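Local coordinates for protein NAD-dependent aldehyde dehydrogenase (Burkholderia multivorans, PDB 5UJU) that probably oxidises aldehydes to carboxylic acids with NAD+ as the hydride acceptor, as other members of the aldehyde dehydrogenase family do, at residues Ser472-Leu475 with Ala476-Ala480. Sequence-based numbering, arbitrary orientation.
Sequences SLDL and AGEIA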
# COMPACT_ATOMS: atom_id res chain seq x y z
N SER A 472 -13.26 19.81 -25.28
CA SER A 472 -12.87 18.41 -25.36
C SER A 472 -11.94 18.02 -24.21
O SER A 472 -12.13 16.99 -23.56
CB SER A 472 -12.18 18.12 -26.69
OG SER A 472 -13.01 18.44 -27.79
N LEU A 473 -10.95 18.87 -23.95
CA LEU A 473 -9.94 18.55 -22.95
C LEU A 473 -10.49 18.68 -21.54
O LEU A 473 -10.15 17.87 -20.66
CB LEU A 473 -8.72 19.46 -23.13
CG LEU A 473 -7.86 19.06 -24.33
CD1 LEU A 473 -6.84 20.14 -24.63
CD2 LEU A 473 -7.17 17.70 -24.06
N ASP A 474 -11.32 19.69 -21.30
CA ASP A 474 -11.95 19.82 -19.99
C ASP A 474 -12.86 18.63 -19.73
O ASP A 474 -12.87 18.07 -18.62
CB ASP A 474 -12.74 21.13 -19.92
CG ASP A 474 -13.38 21.34 -18.55
OD1 ASP A 474 -12.63 21.43 -17.55
OD2 ASP A 474 -14.62 21.40 -18.46
N LEU A 475 -13.64 18.23 -20.73
CA LEU A 475 -14.53 17.09 -20.59
C LEU A 475 -13.75 15.80 -20.36
O LEU A 475 -14.11 15.00 -19.49
CB LEU A 475 -15.40 16.99 -21.84
CG LEU A 475 -16.61 16.07 -21.71
CD1 LEU A 475 -17.41 16.48 -20.49
CD2 LEU A 475 -17.46 16.17 -22.96
N ALA A 476 -12.67 15.58 -21.13
CA ALA A 476 -11.93 14.33 -21.02
C ALA A 476 -11.31 14.16 -19.64
O ALA A 476 -11.40 13.09 -19.03
CB ALA A 476 -10.86 14.26 -22.11
N GLY A 477 -10.67 15.22 -19.13
CA GLY A 477 -10.11 15.16 -17.79
C GLY A 477 -11.16 14.96 -16.71
O GLY A 477 -10.94 14.24 -15.74
N GLU A 478 -12.32 15.61 -16.87
CA GLU A 478 -13.39 15.46 -15.90
C GLU A 478 -13.93 14.03 -15.90
O GLU A 478 -14.15 13.44 -14.84
CB GLU A 478 -14.51 16.45 -16.19
CG GLU A 478 -15.74 16.25 -15.34
CD GLU A 478 -16.90 17.16 -15.75
OE1 GLU A 478 -16.66 18.21 -16.39
OE2 GLU A 478 -18.05 16.82 -15.43
N ILE A 479 -14.16 13.47 -17.09
CA ILE A 479 -14.77 12.15 -17.19
C ILE A 479 -13.81 11.08 -16.71
O ILE A 479 -14.22 10.11 -16.06
CB ILE A 479 -15.23 11.90 -18.64
CG1 ILE A 479 -16.49 12.72 -18.93
CG2 ILE A 479 -15.46 10.40 -18.88
CD1 ILE A 479 -16.93 12.68 -20.39
N ALA A 480 -12.51 11.22 -17.01
CA ALA A 480 -11.53 10.27 -16.51
C ALA A 480 -11.49 10.27 -14.98
O ALA A 480 -11.42 9.21 -14.36
CB ALA A 480 -10.15 10.57 -17.08
O HOH W 1 -14.91 20.27 -15.56
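Leu475 and Ile479, one turn apart on the same helix, meet at a slant: the branch carbon CG of Leu475 lies 3.7 Å from CD1, the chain tip of Ile479. In Leu475, CG stands anti to the backbone N (chi1 -166°); in Ile479, CG1 lies anti to the carbonyl carbon (chi1 -74°), which sends CG1 and CD1 back along the helix and brings CG1 within 3.3 Å of Leu475 O. That carbonyl accepts the N-H of Ile479 at 2.8 Å (N to O). Three further i to i+4 bonds, Ala476 N to Ser472 O, Gly477 N to Leu473 O (3.1 Å, N-H...O angle 172°) and Glu478 N to Asp474 O, give the regular alpha-helical repeat.

On another face, Asp474 and Glu478 carry like charges, with OD2 of Asp474 4.3 Å from OE1 of Glu478. A water lies within hydrogen-bonding distance of both, 3.1 Å from Asp474 OD2 and 2.8 Å from Glu478 OE1. Salt bridges from Asp474 OD1 to Arg507 and from Glu478 OE2 to Arg449 probably offset the repulsion.

Helix 469-483 is the helix of a beta-alpha-beta crossover between parallel strands 460-466 and 487-491, which strands 356-360 and 323-326 separate in the sheet. Ala476 rests on Gln323 and Leu473 on Val325 of strand 323-326; Leu475 and Ile479 pack on Phe452 of helix 449-452, and Leu473 meets Ala500 and Ala501 of helix 495-508.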